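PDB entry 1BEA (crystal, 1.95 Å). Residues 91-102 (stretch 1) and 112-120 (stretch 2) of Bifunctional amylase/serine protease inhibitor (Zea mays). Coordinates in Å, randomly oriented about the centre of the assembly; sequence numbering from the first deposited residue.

Stretch 1 (91-102) QRGFAATLVTEA
Stretch 2 (112-120) VAECPWILG

No hydrogen bond links the two stretches: 443 Å² of surface, both sides summed, is buried by packing alone, even where the guanidinium of Arg-92 meets backbone. There NH2 and NH1 of Arg-92 lie 3.2 and 3.3 Å from N of Gly-120. All three are donors, so this approach at the guanidinium edge is a contact without a bond; NE and NH2 of Arg-92 are satisfied elsewhere in the structure.

The chains run antiparallel, with Ala-96 beside Leu-119 (CA to CA 5.8 Å) and Thr-100 beside Ala-113 (CA to CA 5.2 Å). Stretch 1 enters as a helix, its backbone bonds including Ala-95 N to Gln-91 O (2.9 Å). A type I turn from Ala-95 to Leu-98 overlaps the helix, and a second runs from Thr-97 to Thr-100; OG1 of Thr-97 (chi1 p, 89°) donates to O of Phe-94 at 3.2 Å. In this stretch Thr-100 alone is extended (phi/psi -50/151); Glu-101 (-65/-17) and Ala-102 (-71/-37) return to helical values. Stretch 2, without regular helix or strand, is extended at Glu-114 (-160/151), bends at Pro-116 (-55/-25) and reaches Gly-120 with a phi of 61°, which favours glycine.

At one end, Leu-119 lies against the helix. Its CB points sideways, but chi1 t (-160°) and chi2 of 112° bring CD1 of Leu-119 to 3.2 Å from CB of Ala-96, 3.5 Å from CA of Gly-93 and 3.6 Å from O of Arg-92. The first is short for two carbons, and Leu-119 is poorly ordered, so its exact position is uncertain. The small Ala-96, its CB directed toward stretch 2, also meets Ile-118, CB of Ala-96 to CG2 of Ile-118 being 3.7 Å. The CA-to-CB bond of Ile-118 (chi1 -87°, chi2 -37°) points toward stretch 1, but the side chain's end leads away. Arg-92 also starts sideways; chi1 of -97°, chi2 t, chi3 of 115° and chi4 of -99° carry its end nearer, with NH1 of Arg-92 3.9 Å from CG of Leu-119.

Farther along, buried Val-99 (chi1 m) points toward stretch 2: both CG1 and CG2 of Val-99 lie 3.8 Å from SG of Cys-115 (chi1 m), and CG2 of Val-99 is also 3.7 Å from CA of Glu-114. The Cys-115 sulfur, covalently bonded elsewhere in the structure, is an apolar partner here. The short side chain of Ala-113 points sideways, its CB 3.5 Å from O of Val-99. The CA-to-CB bonds of Thr-100 and Glu-114 point away; at Thr-100 main chain makes the contact, CA of Thr-100 lying 3.7 Å from O of Ala-113.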

ATOM      1  N   GLN A  91      -0.364  -8.125  -8.481  1.00 28.61           N
ATOM      2  CA  GLN A  91       0.240  -7.352  -7.403  1.00 27.13           C
ATOM      3  C   GLN A  91      -0.774  -6.970  -6.316  1.00 22.08           C
ATOM      4  O   GLN A  91      -0.441  -6.933  -5.138  1.00 20.93           O
ATOM      5  CB  GLN A  91       0.893  -6.110  -7.999  1.00 30.40           C
ATOM      6  CG  GLN A  91       1.546  -6.331  -9.336  1.00 23.24           C
ATOM      7  CD  GLN A  91       1.865  -5.013  -9.982  1.00 27.14           C
ATOM      8  OE1 GLN A  91       2.295  -4.094  -9.307  1.00 29.49           O
ATOM      9  NE2 GLN A  91       1.638  -4.901 -11.289  1.00 28.15           N
ATOM     10  N   ARG A  92      -2.009  -6.701  -6.733  1.00 26.06           N
ATOM     11  CA  ARG A  92      -3.127  -6.350  -5.847  1.00 29.08           C
ATOM     12  C   ARG A  92      -3.368  -7.394  -4.753  1.00 29.75           C
ATOM     13  O   ARG A  92      -3.490  -7.082  -3.550  1.00 31.88           O
ATOM     14  CB  ARG A  92      -4.408  -6.273  -6.652  1.00 28.80           C
ATOM     15  CG  ARG A  92      -4.817  -4.908  -7.088  1.00 33.88           C
ATOM     16  CD  ARG A  92      -6.223  -4.960  -7.654  1.00 23.70           C
ATOM     17  NE  ARG A  92      -7.192  -4.203  -6.864  1.00 29.27           N
ATOM     18  CZ  ARG A  92      -8.019  -4.724  -5.970  1.00 23.52           C
ATOM     19  NH1 ARG A  92      -8.010  -6.011  -5.715  1.00 31.06           N
ATOM     20  NH2 ARG A  92      -8.897  -3.964  -5.366  1.00 23.24           N
ATOM     21  N   GLY A  93      -3.488  -8.642  -5.190  1.00 33.47           N
ATOM     22  CA  GLY A  93      -3.703  -9.719  -4.249  1.00 28.07           C
ATOM     23  C   GLY A  93      -2.679  -9.672  -3.137  1.00 28.21           C
ATOM     24  O   GLY A  93      -3.012  -9.713  -1.966  1.00 29.56           O
ATOM     25  N   PHE A  94      -1.410  -9.546  -3.484  1.00 27.06           N
ATOM     26  CA  PHE A  94      -0.412  -9.531  -2.446  1.00 24.17           C
ATOM     27  C   PHE A  94      -0.402  -8.265  -1.613  1.00 22.87           C
ATOM     28  O   PHE A  94      -0.082  -8.313  -0.423  1.00 25.43           O
ATOM     29  CB  PHE A  94       0.968  -9.726  -3.036  1.00 25.36           C
ATOM     30  CG  PHE A  94       2.063  -9.567  -2.026  1.00 29.79           C
ATOM     31  CD1 PHE A  94       2.148 -10.452  -0.944  1.00 22.11           C
ATOM     32  CD2 PHE A  94       2.969  -8.503  -2.109  1.00 28.17           C
ATOM     33  CE1 PHE A  94       3.110 -10.274   0.037  1.00 25.14           C
ATOM     34  CE2 PHE A  94       3.936  -8.317  -1.134  1.00 21.71           C
ATOM     35  CZ  PHE A  94       4.007  -9.198  -0.061  1.00 25.76           C
ATOM     36  N   ALA A  95      -0.735  -7.132  -2.230  1.00 19.63           N
ATOM     37  CA  ALA A  95      -0.730  -5.856  -1.502  1.00 24.21           C
ATOM     38  C   ALA A  95      -1.786  -5.834  -0.412  1.00 26.10           C
ATOM     39  O   ALA A  95      -1.614  -5.199   0.619  1.00 28.80           O
ATOM     40  CB  ALA A  95      -0.978  -4.690  -2.457  1.00 18.96           C
ATOM     41  N   ALA A  96      -2.894  -6.526  -0.646  1.00 28.92           N
ATOM     42  CA  ALA A  96      -3.961  -6.527   0.333  1.00 30.32           C
ATOM     43  C   ALA A  96      -3.589  -7.210   1.661  1.00 30.57           C
ATOM     44  O   ALA A  96      -4.246  -6.976   2.671  1.00 36.73           O
ATOM     45  CB  ALA A  96      -5.191  -7.157  -0.284  1.00 31.82           C
ATOM     46  N   THR A  97      -2.506  -7.999   1.679  1.00 33.97           N
ATOM     47  CA  THR A  97      -2.066  -8.731   2.886  1.00 28.12           C
ATOM     48  C   THR A  97      -1.064  -8.001   3.737  1.00 26.28           C
ATOM     49  O   THR A  97      -0.625  -8.488   4.774  1.00 25.48           O
ATOM     50  CB  THR A  97      -1.400 -10.115   2.552  1.00 31.01           C
ATOM     51  OG1 THR A  97       0.006  -9.941   2.357  1.00 30.33           O
ATOM     52  CG2 THR A  97      -1.986 -10.709   1.298  1.00 27.71           C
ATOM     53  N   LEU A  98      -0.701  -6.812   3.324  1.00 27.65           N
ATOM     54  CA  LEU A  98       0.330  -6.134   4.071  1.00 28.07           C
ATOM     55  C   LEU A  98       0.048  -5.957   5.557  1.00 25.93           C
ATOM     56  O   LEU A  98       0.954  -6.181   6.357  1.00 24.63           O
ATOM     57  CB  LEU A  98       0.661  -4.798   3.395  1.00 31.99           C
ATOM     58  CG  LEU A  98       1.849  -4.806   2.414  1.00 32.11           C
ATOM     59  CD1 LEU A  98       2.378  -6.196   2.104  1.00 23.37           C
ATOM     60  CD2 LEU A  98       1.397  -4.128   1.162  1.00 28.29           C
ATOM     61  N   VAL A  99      -1.176  -5.568   5.949  1.00 26.30           N
ATOM     62  CA  VAL A  99      -1.464  -5.384   7.391  1.00 30.28           C
ATOM     63  C   VAL A  99      -1.413  -6.667   8.231  1.00 33.42           C
ATOM     64  O   VAL A  99      -1.196  -6.637   9.455  1.00 34.06           O
ATOM     65  CB  VAL A  99      -2.864  -4.763   7.653  1.00 31.93           C
ATOM     66  CG1 VAL A  99      -2.970  -3.439   6.969  1.00 28.57           C
ATOM     67  CG2 VAL A  99      -3.969  -5.709   7.183  1.00 27.04           C
ATOM     68  N   THR A 100      -1.644  -7.782   7.557  1.00 36.18           N
ATOM     69  CA  THR A 100      -1.668  -9.081   8.183  1.00 35.41           C
ATOM     70  C   THR A 100      -0.484  -9.371   9.044  1.00 35.76           C
ATOM     71  O   THR A 100       0.606  -8.872   8.777  1.00 37.11           O
ATOM     72  CB  THR A 100      -1.730 -10.104   7.132  1.00 34.57           C
ATOM     73  OG1 THR A 100      -2.827  -9.772   6.303  1.00 39.30           O
ATOM     74  CG2 THR A 100      -1.941 -11.480   7.724  1.00 41.24           C
ATOM     75  N   GLU A 101      -0.692 -10.198  10.072  1.00 41.68           N
ATOM     76  CA  GLU A 101       0.386 -10.592  10.987  1.00 44.81           C
ATOM     77  C   GLU A 101       1.432 -11.410  10.239  1.00 39.89           C
ATOM     78  O   GLU A 101       2.562 -11.583  10.713  1.00 38.45           O
ATOM     79  CB  GLU A 101      -0.168 -11.376  12.178  1.00 50.68           C
ATOM     80  CG  GLU A 101      -1.186 -12.432  11.825  1.00 68.45           C
ATOM     81  CD  GLU A 101      -1.261 -13.544  12.884  1.00 81.70           C
ATOM     82  OE1 GLU A 101      -0.336 -13.629  13.734  1.00 86.28           O
ATOM     83  OE2 GLU A 101      -2.247 -14.332  12.869  1.00 88.68           O
ATOM     84  N   ALA A 102       1.044 -11.908   9.065  1.00 37.80           N
ATOM     85  CA  ALA A 102       1.966 -12.656   8.199  1.00 35.48           C
ATOM     86  C   ALA A 102       2.922 -11.596   7.672  1.00 33.68           C
ATOM     87  O   ALA A 102       4.127 -11.811   7.541  1.00 31.95           O
ATOM     88  CB  ALA A 102       1.210 -13.273   7.044  1.00 32.71           C
ATOM     89  N   VAL A 112      -7.921  -4.859  14.858  1.00 24.50           N
ATOM     90  CA  VAL A 112      -7.323  -6.155  14.508  1.00 30.83           C
ATOM     91  C   VAL A 112      -6.551  -5.986  13.178  1.00 29.59           C
ATOM     92  O   VAL A 112      -6.916  -5.141  12.351  1.00 30.55           O
ATOM     93  CB  VAL A 112      -8.414  -7.247  14.354  1.00 26.58           C
ATOM     94  CG1 VAL A 112      -7.844  -8.517  13.782  1.00 31.65           C
ATOM     95  CG2 VAL A 112      -8.974  -7.575  15.683  1.00 33.93           C
ATOM     96  N   ALA A 113      -5.513  -6.797  12.992  1.00 26.74           N
ATOM     97  CA  ALA A 113      -4.659  -6.755  11.808  1.00 26.50           C
ATOM     98  C   ALA A 113      -5.299  -7.250  10.536  1.00 23.70           C
ATOM     99  O   ALA A 113      -4.850  -8.210   9.946  1.00 21.76           O
ATOM    100  CB  ALA A 113      -3.371  -7.537  12.065  1.00 22.85           C
ATOM    101  N   GLU A 114      -6.367  -6.616  10.111  1.00 25.88           N
ATOM    102  CA  GLU A 114      -6.940  -7.029   8.865  1.00 29.97           C
ATOM    103  C   GLU A 114      -7.809  -5.959   8.287  1.00 28.84           C
ATOM    104  O   GLU A 114      -8.396  -5.162   9.026  1.00 26.97           O
ATOM    105  CB  GLU A 114      -7.749  -8.293   9.022  1.00 38.53           C
ATOM    106  CG  GLU A 114      -9.211  -8.003   9.241  1.00 52.30           C
ATOM    107  CD  GLU A 114      -9.907  -9.174   9.884  1.00 62.40           C
ATOM    108  OE1 GLU A 114      -9.242 -10.234  10.004  1.00 70.29           O
ATOM    109  OE2 GLU A 114     -11.099  -9.039  10.265  1.00 66.37           O
ATOM    110  N   CYS A 115      -7.869  -5.990   6.953  1.00 29.66           N
ATOM    111  CA  CYS A 115      -8.619  -5.062   6.103  1.00 39.08           C
ATOM    112  C   CYS A 115      -9.574  -5.863   5.251  1.00 43.98           C
ATOM    113  O   CYS A 115      -9.333  -6.115   4.083  1.00 42.76           O
ATOM    114  CB  CYS A 115      -7.664  -4.307   5.186  1.00 36.65           C
ATOM    115  SG  CYS A 115      -6.619  -3.149   6.108  1.00 32.27           S
ATOM    116  N   PRO A 116     -10.697  -6.246   5.836  1.00 51.28           N
ATOM    117  CA  PRO A 116     -11.775  -7.047   5.229  1.00 59.68           C
ATOM    118  C   PRO A 116     -12.438  -6.604   3.910  1.00 61.30           C
ATOM    119  O   PRO A 116     -12.970  -7.426   3.154  1.00 61.29           O
ATOM    120  CB  PRO A 116     -12.805  -7.193   6.367  1.00 60.09           C
ATOM    121  CG  PRO A 116     -12.436  -6.122   7.387  1.00 59.58           C
ATOM    122  CD  PRO A 116     -10.971  -5.870   7.235  1.00 55.14           C
ATOM    123  N   TRP A 117     -12.395  -5.319   3.615  1.00 62.52           N
ATOM    124  CA  TRP A 117     -13.055  -4.843   2.414  1.00 64.05           C
ATOM    125  C   TRP A 117     -12.090  -4.474   1.307  1.00 59.62           C
ATOM    126  O   TRP A 117     -12.484  -4.409   0.154  1.00 58.84           O
ATOM    127  CB  TRP A 117     -13.890  -3.621   2.772  1.00 68.84           C
ATOM    128  CG  TRP A 117     -13.022  -2.474   3.210  1.00 74.39           C
ATOM    129  CD1 TRP A 117     -12.546  -2.224   4.477  1.00 74.43           C
ATOM    130  CD2 TRP A 117     -12.526  -1.414   2.380  1.00 77.65           C
ATOM    131  NE1 TRP A 117     -11.792  -1.070   4.486  1.00 73.01           N
ATOM    132  CE2 TRP A 117     -11.760  -0.550   3.215  1.00 76.37           C
ATOM    133  CE3 TRP A 117     -12.655  -1.104   1.010  1.00 78.12           C
ATOM    134  CZ2 TRP A 117     -11.127   0.602   2.724  1.00 74.79           C
ATOM    135  CZ3 TRP A 117     -12.024   0.043   0.521  1.00 78.06           C
ATOM    136  CH2 TRP A 117     -11.269   0.882   1.379  1.00 76.61           C
ATOM    137  N   ILE A 118     -10.838  -4.231   1.684  1.00 57.48           N
ATOM    138  CA  ILE A 118      -9.775  -3.819   0.777  1.00 54.26           C
ATOM    139  C   ILE A 118      -9.775  -4.509  -0.565  1.00 59.63           C
ATOM    140  O   ILE A 118     -10.127  -3.910  -1.579  1.00 57.94           O
ATOM    141  CB  ILE A 118      -8.377  -3.992   1.455  1.00 49.70           C
ATOM    142  CG1 ILE A 118      -8.059  -2.740   2.249  1.00 49.70           C
ATOM    143  CG2 ILE A 118      -7.262  -4.152   0.435  1.00 50.11           C
ATOM    144  CD1 ILE A 118      -8.536  -1.503   1.569  1.00 48.09           C
ATOM    145  N   LEU A 119      -9.393  -5.777  -0.571  1.00 65.00           N
ATOM    146  CA  LEU A 119      -9.298  -6.530  -1.807  1.00 69.58           C
ATOM    147  C   LEU A 119     -10.601  -6.673  -2.577  1.00 73.57           C
ATOM    148  O   LEU A 119     -11.551  -7.283  -2.093  1.00 76.91           O
ATOM    149  CB  LEU A 119      -8.721  -7.902  -1.514  1.00 69.09           C
ATOM    150  CG  LEU A 119      -8.159  -8.521  -2.783  1.00 70.48           C
ATOM    151  CD1 LEU A 119      -6.635  -8.615  -2.685  1.00 71.90           C
ATOM    152  CD2 LEU A 119      -8.814  -9.881  -2.986  1.00 73.13           C
ATOM    153  N   GLY A 120     -10.641  -6.131  -3.787  1.00 75.85           N
ATOM    154  CA  GLY A 120     -11.856  -6.226  -4.574  1.00 81.34           C
ATOM    155  C   GLY A 120     -13.103  -5.565  -3.971  1.00 84.27           C
ATOM    156  O   GLY A 120     -13.018  -4.927  -2.896  1.00 84.55           O
TER